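Local atomic coordinates of vacuolar protein sorting-associated protein VTA1 (PDB entry 2RKK), a protein that probably acts with other factors in the multivesicular body sorting pathway, serving in endosomal protein transport through an N-terminal domain built of MIT motifs. Residues M2-A13 with L28-E39; D86-M94 with H134-E142. All coordinates share one frame; numbering follows the deposited sequence.

Contact 1: M2-A13 with L28-E39; sequences MASNAARVVATA and LQLYAVELILSE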
loop_
_atom_site.group_PDB
_atom_site.type_symbol
_atom_site.label_atom_id
_atom_site.label_comp_id
_atom_site.label_asym_id
_atom_site.label_seq_id
_atom_site.Cartn_x
_atom_site.Cartn_y
_atom_site.Cartn_z
ATOM N N MET A 2 23.872 7.618 -14.860
ATOM C CA MET A 2 22.454 7.951 -14.806
ATOM C C MET A 2 21.656 6.665 -14.983
ATOM O O MET A 2 20.855 6.305 -14.120
ATOM C CB MET A 2 22.098 8.953 -15.914
ATOM C CG MET A 2 20.682 9.542 -15.849
ATOM S SD MET A 2 19.312 8.461 -16.345
ATOM C CE MET A 2 18.546 8.180 -14.755
ATOM N N ALA A 3 21.891 5.971 -16.097
ATOM C CA ALA A 3 21.190 4.724 -16.392
ATOM C C ALA A 3 21.271 3.750 -15.218
ATOM O O ALA A 3 20.480 2.811 -15.124
ATOM C CB ALA A 3 21.768 4.083 -17.647
ATOM N N SER A 4 22.228 3.987 -14.321
ATOM C CA SER A 4 22.406 3.141 -13.142
ATOM C C SER A 4 21.400 3.559 -12.076
ATOM O O SER A 4 20.737 2.719 -11.469
ATOM C CB SER A 4 23.820 3.290 -12.584
ATOM O OG SER A 4 24.021 4.594 -12.075
ATOM N N ASN A 5 21.290 4.866 -11.858
ATOM C CA ASN A 5 20.350 5.380 -10.879
ATOM C C ASN A 5 18.938 4.915 -11.255
ATOM O O ASN A 5 18.205 4.417 -10.406
ATOM C CB ASN A 5 20.424 6.910 -10.816
ATOM C CG ASN A 5 20.973 7.417 -9.476
ATOM O OD1 ASN A 5 20.297 8.163 -8.755
ATOM N ND2 ASN A 5 22.203 7.008 -9.137
ATOM N N ALA A 6 18.573 5.060 -12.527
ATOM C CA ALA A 6 17.256 4.648 -13.011
ATOM C C ALA A 6 17.073 3.140 -12.911
ATOM O O ALA A 6 15.998 2.647 -12.537
ATOM C CB ALA A 6 17.063 5.089 -14.450
ATOM N N ALA A 7 18.127 2.414 -13.270
ATOM C CA ALA A 7 18.126 0.957 -13.228
ATOM C C ALA A 7 17.796 0.491 -11.816
ATOM O O ALA A 7 17.019 -0.451 -11.637
ATOM C CB ALA A 7 19.481 0.435 -13.653
ATOM N N ARG A 8 18.374 1.156 -10.814
ATOM C CA ARG A 8 18.105 0.776 -9.426
ATOM C C ARG A 8 16.635 0.924 -9.103
ATOM O O ARG A 8 16.013 0.012 -8.547
ATOM C CB ARG A 8 18.900 1.623 -8.427
ATOM C CG ARG A 8 18.589 1.247 -6.980
ATOM C CD ARG A 8 19.335 2.114 -5.990
ATOM N NE ARG A 8 19.173 3.513 -6.336
ATOM C CZ ARG A 8 20.126 4.250 -6.878
ATOM N NH1 ARG A 8 21.319 3.728 -7.115
ATOM N NH2 ARG A 8 19.865 5.489 -7.235
ATOM N N VAL A 9 16.100 2.094 -9.443
ATOM C CA VAL A 9 14.700 2.408 -9.218
ATOM C C VAL A 9 13.827 1.375 -9.918
ATOM O O VAL A 9 13.009 0.708 -9.284
ATOM C CB VAL A 9 14.375 3.824 -9.740
ATOM C CG1 VAL A 9 12.881 3.996 -9.926
ATOM C CG2 VAL A 9 14.911 4.852 -8.756
ATOM N N VAL A 10 14.023 1.215 -11.220
ATOM C CA VAL A 10 13.226 0.252 -11.952
ATOM C C VAL A 10 13.273 -1.143 -11.327
ATOM O O VAL A 10 12.269 -1.855 -11.310
ATOM C CB VAL A 10 13.659 0.161 -13.426
ATOM C CG1 VAL A 10 12.824 -0.880 -14.148
ATOM C CG2 VAL A 10 13.490 1.518 -14.090
ATOM N N ALA A 11 14.436 -1.535 -10.818
ATOM C CA ALA A 11 14.580 -2.838 -10.167
ATOM C C ALA A 11 13.698 -2.899 -8.919
ATOM O O ALA A 11 12.980 -3.874 -8.696
ATOM C CB ALA A 11 16.021 -3.073 -9.783
ATOM N N THR A 12 13.756 -1.841 -8.114
ATOM C CA THR A 12 12.972 -1.755 -6.889
ATOM C C THR A 12 11.480 -1.706 -7.187
ATOM O O THR A 12 10.666 -2.215 -6.419
ATOM C CB THR A 12 13.322 -0.497 -6.090
ATOM O OG1 THR A 12 14.744 -0.382 -5.968
ATOM C CG2 THR A 12 12.700 -0.565 -4.704
ATOM N N ALA A 13 11.133 -1.055 -8.290
ATOM C CA ALA A 13 9.748 -0.927 -8.705
ATOM C C ALA A 13 9.172 -2.312 -8.959
ATOM O O ALA A 13 8.073 -2.637 -8.499
ATOM C CB ALA A 13 9.661 -0.086 -9.963
ATOM N N LEU A 28 6.963 4.578 -8.781
ATOM C CA LEU A 28 8.403 4.400 -8.858
ATOM C C LEU A 28 8.768 4.365 -10.323
ATOM O O LEU A 28 9.793 4.901 -10.732
ATOM C CB LEU A 28 8.809 3.090 -8.207
ATOM C CG LEU A 28 9.068 3.201 -6.715
ATOM C CD1 LEU A 28 9.501 1.845 -6.157
ATOM C CD2 LEU A 28 10.137 4.257 -6.487
ATOM N N GLN A 29 7.912 3.749 -11.128
ATOM C CA GLN A 29 8.190 3.630 -12.555
ATOM C C GLN A 29 8.072 4.942 -13.262
ATOM O O GLN A 29 8.931 5.329 -14.058
ATOM C CB GLN A 29 7.228 2.639 -13.189
ATOM C CG GLN A 29 7.518 1.230 -12.798
ATOM C CD GLN A 29 6.385 0.313 -13.129
ATOM O OE1 GLN A 29 6.196 -0.069 -14.279
ATOM N NE2 GLN A 29 5.596 -0.034 -12.117
ATOM N N LEU A 30 6.961 5.602 -12.977
ATOM C CA LEU A 30 6.641 6.900 -13.549
ATOM C C LEU A 30 7.812 7.833 -13.271
ATOM O O LEU A 30 8.198 8.650 -14.111
ATOM C CB LEU A 30 5.367 7.417 -12.893
ATOM C CG LEU A 30 4.561 8.440 -13.661
ATOM C CD1 LEU A 30 4.361 8.001 -15.097
ATOM C CD2 LEU A 30 3.225 8.593 -12.949
ATOM N N TYR A 31 8.367 7.683 -12.072
ATOM C CA TYR A 31 9.510 8.456 -11.629
ATOM C C TYR A 31 10.703 8.080 -12.534
ATOM O O TYR A 31 11.259 8.950 -13.209
ATOM C CB TYR A 31 9.764 8.166 -10.123
ATOM C CG TYR A 31 11.089 8.668 -9.557
ATOM C CD1 TYR A 31 11.613 9.921 -9.923
ATOM C CD2 TYR A 31 11.833 7.875 -8.670
ATOM C CE1 TYR A 31 12.848 10.368 -9.434
ATOM C CE2 TYR A 31 13.062 8.311 -8.166
ATOM C CZ TYR A 31 13.562 9.563 -8.565
ATOM O OH TYR A 31 14.788 10.012 -8.124
ATOM N N ALA A 32 11.059 6.792 -12.583
ATOM C CA ALA A 32 12.168 6.317 -13.420
ATOM C C ALA A 32 12.027 6.812 -14.854
ATOM O O ALA A 32 13.009 7.116 -15.524
ATOM C CB ALA A 32 12.232 4.795 -13.411
ATOM N N VAL A 33 10.795 6.890 -15.327
ATOM C CA VAL A 33 10.556 7.352 -16.678
ATOM C C VAL A 33 11.044 8.794 -16.832
ATOM O O VAL A 33 11.837 9.076 -17.722
ATOM C CB VAL A 33 9.056 7.271 -17.037
ATOM C CG1 VAL A 33 8.848 7.571 -18.492
ATOM C CG2 VAL A 33 8.527 5.890 -16.711
ATOM N N GLU A 34 10.586 9.697 -15.962
ATOM C CA GLU A 34 10.973 11.113 -16.012
ATOM C C GLU A 34 12.474 11.250 -15.854
ATOM O O GLU A 34 13.111 12.156 -16.393
ATOM C CB GLU A 34 10.259 11.896 -14.906
ATOM C CG GLU A 34 8.768 11.629 -14.890
ATOM C CD GLU A 34 7.934 12.801 -14.398
ATOM O OE1 GLU A 34 8.365 13.476 -13.428
ATOM O OE2 GLU A 34 6.833 13.032 -14.981
ATOM N N LEU A 35 13.039 10.318 -15.114
ATOM C CA LEU A 35 14.461 10.305 -14.879
ATOM C C LEU A 35 15.239 10.055 -16.179
ATOM O O LEU A 35 16.267 10.677 -16.417
ATOM C CB LEU A 35 14.773 9.218 -13.861
ATOM C CG LEU A 35 15.799 9.540 -12.800
ATOM C CD1 LEU A 35 15.459 10.811 -12.052
ATOM C CD2 LEU A 35 15.866 8.363 -11.888
ATOM N N ILE A 36 14.737 9.147 -17.014
ATOM C CA ILE A 36 15.360 8.791 -18.297
ATOM C C ILE A 36 15.135 9.874 -19.358
ATOM O O ILE A 36 16.060 10.282 -20.063
ATOM C CB ILE A 36 14.779 7.436 -18.816
ATOM C CG1 ILE A 36 15.256 6.308 -17.898
ATOM C CG2 ILE A 36 15.176 7.186 -20.283
ATOM C CD1 ILE A 36 14.556 4.984 -18.099
ATOM N N LEU A 37 13.893 10.326 -19.456
ATOM C CA LEU A 37 13.517 11.346 -20.413
ATOM C C LEU A 37 14.068 12.718 -20.016
ATOM O O LEU A 37 13.845 13.706 -20.711
ATOM C CB LEU A 37 11.984 11.392 -20.533
ATOM C CG LEU A 37 11.329 10.105 -21.053
ATOM C CD1 LEU A 37 9.828 10.108 -20.811
ATOM C CD2 LEU A 37 11.634 9.959 -22.533
ATOM N N SER A 38 14.794 12.785 -18.903
ATOM C CA SER A 38 15.348 14.061 -18.455
ATOM C C SER A 38 16.766 14.250 -18.983
ATOM O O SER A 38 17.285 15.368 -19.014
ATOM C CB SER A 38 15.369 14.132 -16.928
ATOM O OG SER A 38 16.402 13.319 -16.410
ATOM N N GLU A 39 17.389 13.145 -19.389
ATOM C CA GLU A 39 18.746 13.169 -19.924
ATOM C C GLU A 39 18.732 13.423 -21.419
ATOM O O GLU A 39 18.263 12.589 -22.201
ATOM C CB GLU A 39 19.466 11.855 -19.622
ATOM C CG GLU A 39 19.820 11.686 -18.158
ATOM C CD GLU A 39 20.967 12.577 -17.714
ATOM O OE1 GLU A 39 22.129 12.294 -18.101
ATOM O OE2 GLU A 39 20.701 13.561 -16.982
#
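Met2 meets Leu35 and Glu39 at one end of an antiparallel helical hairpin in the all-helical MIT-motif domain. Here helix 2-18 runs back along helix 22-36, the short axes 8.9 Å apart at closest and 164° between their directions. With chi1 at -172°, CG of Met2 lies beside its own carbonyl carbon, and bends at chi2 and chi3 carry the thioether on across the hairpin. Met2 CG slides past CG of Glu39 at 3.3 Å, while the terminal CE reaches CG of Leu35 at 3.6 Å. Cutting Met2 back to an alanine removes CG, SD and CE, which is likely to open a gap beside Leu35 and leave Glu39 CG without its mate. One turn on, Ala6 CB faces Ile36 CG1 at 4.1 Å, and its small side chain lets the two backbones come close opposite Ala32. Arg8 forms a salt bridge with Asp127 of helix 116-135. Val9 splits its work between its branches: CG1 packs on Ala32 CB at 3.6 Å, and CG2 approaches CE2 of the Tyr31 ring obliquely at 4.0 Å. CG2 of Val10 also meets the Ala32 methyl, which thus touches two valines at once. The last touching residue, Ala13, sets its CB against Leu28 CB at 3.7 Å and against Gln29 CG at 3.8 Å.

Contact 2: D86-M94 with H134-E142; sequences DQEKAKIYM and HLWKENISE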
loop_
_atom_site.group_PDB
_atom_site.type_symbol
_atom_site.label_atom_id
_atom_site.label_comp_id
_atom_site.label_asym_id
_atom_site.label_seq_id
_atom_site.Cartn_x
_atom_site.Cartn_y
_atom_site.Cartn_z
ATOM N N ASP A 86 -5.908 11.301 -8.331
ATOM C CA ASP A 86 -5.679 12.476 -7.474
ATOM C C ASP A 86 -4.227 12.544 -7.007
ATOM O O ASP A 86 -3.872 11.965 -5.982
ATOM C CB ASP A 86 -6.584 12.441 -6.239
ATOM C CG ASP A 86 -6.616 13.777 -5.496
ATOM O OD1 ASP A 86 -5.630 14.532 -5.551
ATOM O OD2 ASP A 86 -7.637 14.068 -4.850
ATOM N N GLN A 87 -3.392 13.271 -7.743
ATOM C CA GLN A 87 -1.980 13.381 -7.393
ATOM C C GLN A 87 -1.732 13.896 -5.972
ATOM O O GLN A 87 -0.651 13.700 -5.409
ATOM C CB GLN A 87 -1.269 14.256 -8.426
ATOM C CG GLN A 87 -1.318 13.661 -9.822
ATOM C CD GLN A 87 -0.803 12.225 -9.870
ATOM O OE1 GLN A 87 0.400 11.983 -9.752
ATOM N NE2 GLN A 87 -1.715 11.266 -10.026
ATOM N N GLU A 88 -2.744 14.552 -5.404
ATOM C CA GLU A 88 -2.705 15.099 -4.041
ATOM C C GLU A 88 -2.685 13.925 -3.064
ATOM O O GLU A 88 -1.793 13.806 -2.221
ATOM C CB GLU A 88 -3.965 15.956 -3.811
ATOM C CG GLU A 88 -4.443 16.114 -2.359
ATOM C CD GLU A 88 -3.712 17.208 -1.604
ATOM O OE1 GLU A 88 -4.076 17.468 -0.429
ATOM O OE2 GLU A 88 -2.776 17.811 -2.183
ATOM N N LYS A 89 -3.684 13.058 -3.208
ATOM C CA LYS A 89 -3.825 11.887 -2.369
ATOM C C LYS A 89 -2.701 10.891 -2.645
ATOM O O LYS A 89 -2.208 10.224 -1.734
ATOM C CB LYS A 89 -5.197 11.241 -2.609
ATOM C CG LYS A 89 -6.379 12.147 -2.227
ATOM C CD LYS A 89 -7.753 11.536 -2.540
ATOM C CE LYS A 89 -8.881 12.576 -2.353
ATOM N NZ LYS A 89 -10.216 12.177 -2.922
ATOM N N ALA A 90 -2.288 10.797 -3.903
ATOM C CA ALA A 90 -1.216 9.887 -4.265
ATOM C C ALA A 90 0.068 10.299 -3.546
ATOM O O ALA A 90 0.801 9.452 -3.023
ATOM C CB ALA A 90 -1.000 9.898 -5.774
ATOM N N LYS A 91 0.339 11.603 -3.516
ATOM C CA LYS A 91 1.535 12.133 -2.851
ATOM C C LYS A 91 1.528 11.808 -1.353
ATOM O O LYS A 91 2.526 11.338 -0.812
ATOM C CB LYS A 91 1.614 13.651 -3.086
ATOM C CG LYS A 91 2.804 14.356 -2.453
ATOM C CD LYS A 91 2.500 14.794 -1.031
ATOM C CE LYS A 91 1.439 15.906 -0.997
ATOM N NZ LYS A 91 1.909 17.177 -1.613
ATOM N N ILE A 92 0.391 12.050 -0.701
ATOM C CA ILE A 92 0.229 11.786 0.723
ATOM C C ILE A 92 0.289 10.285 1.037
ATOM O O ILE A 92 0.909 9.888 2.024
ATOM C CB ILE A 92 -1.101 12.395 1.245
ATOM C CG1 ILE A 92 -1.046 13.925 1.129
ATOM C CG2 ILE A 92 -1.353 11.979 2.686
ATOM C CD1 ILE A 92 -2.256 14.658 1.706
ATOM N N TYR A 93 -0.332 9.445 0.210
ATOM C CA TYR A 93 -0.277 8.006 0.461
ATOM C C TYR A 93 1.171 7.551 0.321
ATOM O O TYR A 93 1.691 6.799 1.147
ATOM C CB TYR A 93 -1.153 7.217 -0.520
ATOM C CG TYR A 93 -0.978 5.712 -0.414
ATOM C CD1 TYR A 93 -1.398 5.009 0.725
ATOM C CD2 TYR A 93 -0.368 4.998 -1.443
ATOM C CE1 TYR A 93 -1.213 3.619 0.835
ATOM C CE2 TYR A 93 -0.174 3.622 -1.353
ATOM C CZ TYR A 93 -0.594 2.932 -0.217
ATOM O OH TYR A 93 -0.374 1.559 -0.164
ATOM N N MET A 94 1.830 8.030 -0.724
ATOM C CA MET A 94 3.211 7.665 -0.957
ATOM C C MET A 94 4.090 8.092 0.205
ATOM O O MET A 94 4.972 7.350 0.641
ATOM C CB MET A 94 3.718 8.322 -2.238
ATOM C CG MET A 94 5.013 7.714 -2.746
ATOM S SD MET A 94 4.731 6.436 -3.974
ATOM C CE MET A 94 3.340 5.486 -3.242
ATOM N N HIS A 134 10.431 14.455 -6.916
ATOM C CA HIS A 134 10.426 14.674 -8.347
ATOM C C HIS A 134 9.024 14.733 -8.949
ATOM O O HIS A 134 8.694 15.683 -9.656
ATOM C CB HIS A 134 11.257 13.592 -9.044
ATOM C CG HIS A 134 11.451 13.829 -10.516
ATOM N ND1 HIS A 134 12.701 13.891 -11.094
ATOM C CD2 HIS A 134 10.559 13.968 -11.529
ATOM C CE1 HIS A 134 12.568 14.052 -12.401
ATOM N NE2 HIS A 134 11.281 14.100 -12.693
ATOM N N LEU A 135 8.189 13.745 -8.662
ATOM C CA LEU A 135 6.857 13.744 -9.241
ATOM C C LEU A 135 5.972 14.885 -8.772
ATOM O O LEU A 135 5.194 15.437 -9.552
ATOM C CB LEU A 135 6.152 12.405 -8.974
ATOM C CG LEU A 135 6.759 11.185 -9.673
ATOM C CD1 LEU A 135 5.920 9.961 -9.398
ATOM C CD2 LEU A 135 6.857 11.443 -11.162
ATOM N N TRP A 136 6.110 15.265 -7.509
ATOM C CA TRP A 136 5.259 16.305 -6.952
ATOM C C TRP A 136 5.985 17.500 -6.365
ATOM O O TRP A 136 5.925 17.716 -5.164
ATOM C CB TRP A 136 4.367 15.665 -5.888
ATOM C CG TRP A 136 3.601 14.502 -6.433
ATOM C CD1 TRP A 136 2.621 14.552 -7.370
ATOM C CD2 TRP A 136 3.758 13.117 -6.093
ATOM N NE1 TRP A 136 2.151 13.292 -7.639
ATOM C CE2 TRP A 136 2.832 12.387 -6.868
ATOM C CE3 TRP A 136 4.590 12.420 -5.209
ATOM C CZ2 TRP A 136 2.709 10.991 -6.790
ATOM C CZ3 TRP A 136 4.468 11.034 -5.128
ATOM C CH2 TRP A 136 3.535 10.337 -5.912
ATOM N N LYS A 137 6.655 18.287 -7.200
ATOM C CA LYS A 137 7.365 19.454 -6.693
ATOM C C LYS A 137 6.419 20.570 -6.240
ATOM O O LYS A 137 6.429 20.951 -5.071
ATOM C CB LYS A 137 8.321 19.989 -7.753
ATOM C CG LYS A 137 9.598 19.189 -7.895
ATOM C CD LYS A 137 10.495 19.765 -8.986
ATOM C CE LYS A 137 9.993 19.375 -10.373
ATOM N NZ LYS A 137 10.142 17.900 -10.614
ATOM N N GLU A 138 5.609 21.084 -7.167
ATOM C CA GLU A 138 4.653 22.163 -6.879
ATOM C C GLU A 138 3.481 21.689 -6.037
ATOM O O GLU A 138 2.375 22.209 -6.161
ATOM C CB GLU A 138 4.079 22.757 -8.171
ATOM C CG GLU A 138 5.050 23.571 -8.998
ATOM C CD GLU A 138 6.335 22.822 -9.274
ATOM O OE1 GLU A 138 6.263 21.689 -9.809
ATOM O OE2 GLU A 138 7.418 23.373 -8.947
ATOM N N ASN A 139 3.707 20.689 -5.201
ATOM C CA ASN A 139 2.644 20.189 -4.352
ATOM C C ASN A 139 3.266 19.982 -2.973
ATOM O O ASN A 139 2.572 19.728 -1.995
ATOM C CB ASN A 139 2.084 18.880 -4.938
ATOM C CG ASN A 139 0.835 18.384 -4.212
ATOM O OD1 ASN A 139 -0.054 19.170 -3.858
ATOM N ND2 ASN A 139 0.754 17.066 -4.011
ATOM N N ILE A 140 4.587 20.122 -2.900
ATOM C CA ILE A 140 5.290 19.963 -1.633
ATOM C C ILE A 140 5.766 21.288 -1.028
ATOM O O ILE A 140 6.485 22.066 -1.675
ATOM C CB ILE A 140 6.522 19.036 -1.765
ATOM C CG1 ILE A 140 6.096 17.642 -2.237
ATOM C CG2 ILE A 140 7.225 18.926 -0.418
ATOM C CD1 ILE A 140 7.268 16.685 -2.489
ATOM N N SER A 141 5.361 21.523 0.221
ATOM C CA SER A 141 5.732 22.727 0.971
ATOM C C SER A 141 7.238 22.903 0.956
ATOM O O SER A 141 7.975 21.934 1.091
ATOM C CB SER A 141 5.282 22.608 2.427
ATOM O OG SER A 141 5.822 23.676 3.201
ATOM N N GLU A 142 7.698 24.139 0.822
ATOM C CA GLU A 142 9.127 24.391 0.796
ATOM C C GLU A 142 9.760 23.869 2.082
ATOM O O GLU A 142 10.934 23.503 2.133
ATOM C CB GLU A 142 9.389 25.889 0.635
ATOM C CG GLU A 142 10.847 26.223 0.421
ATOM C CD GLU A 142 11.438 25.563 -0.821
ATOM O OE1 GLU A 142 12.658 25.262 -0.791
ATOM O OE2 GLU A 142 10.699 25.357 -1.820
#
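Trp136 lays its indole against Gln87, Ala90, Lys91 and Met94. Its CB lies 4.0 Å from CG of Lys91, and with chi1 at -55° the ring is anti to its own carbonyl carbon and directed at helix 87-110. Past CG, Lys91 CB lies over one face of the indole, 3.7 Å from CD2, the two side chains sliding past each other in opposite directions. On the five-membered ring, NE1 donates a hydrogen bond to OE1 of Gln87, 3.0 Å long with an N-H...O angle of 158°. The acceptor lies nearly in the indole plane, but NE1 itself stands 36° out of the amide carbonyl plane, so the bond does not follow a lone pair. A bend at chi2 folds the glutamine over to this edge, and its NE2 makes a further, weak hydrogen bond to Tyr27 OH. In this all-helical MIT-motif domain, Trp136 is the first residue to leave helical geometry after helix 116-135, and its indole packs on the opening turns of helix 87-110. Farther out, the six-membered ring takes a CH-pi contact from Lys91 CA, 3.8 Å from its centroid and over the face. Leu135 CB covers the opposite face, and Tyr27 of helix 22-36 meets the indole edge-to-face. Helix 87-110 also borders the second subunit, where Lys89 forms a salt bridge with Glu104 of that subunit. At the far rim of the indole, CZ2 packs on Ala90 CB at 4.0 Å, and CZ3 lies 4.0 Å from Met94 CB.

Overall arrangement
Contact 1 closes before contact 2 opens, so the two come in series along the chain, their centres about 18 Å apart. Contact 1 pairs helices 2-18 and 22-36, neighbours in sequence; contact 2 joins the start of helix 87-110 to the end of helix 116-135 and the loop that follows. They touch where helix 22-36 meets helix 116-135: the Tyr31 and His134 rings meet with planes at about 60°, and Glu34 packs on His134 and Leu135. Helix 22-36 thus links the N-terminal hairpin to the later helices. Lys89 and Tyr93 of helix 87-110 bond to the second subunit, which puts this helix at the dimer interface; neither segment of contact 1 is touched by it.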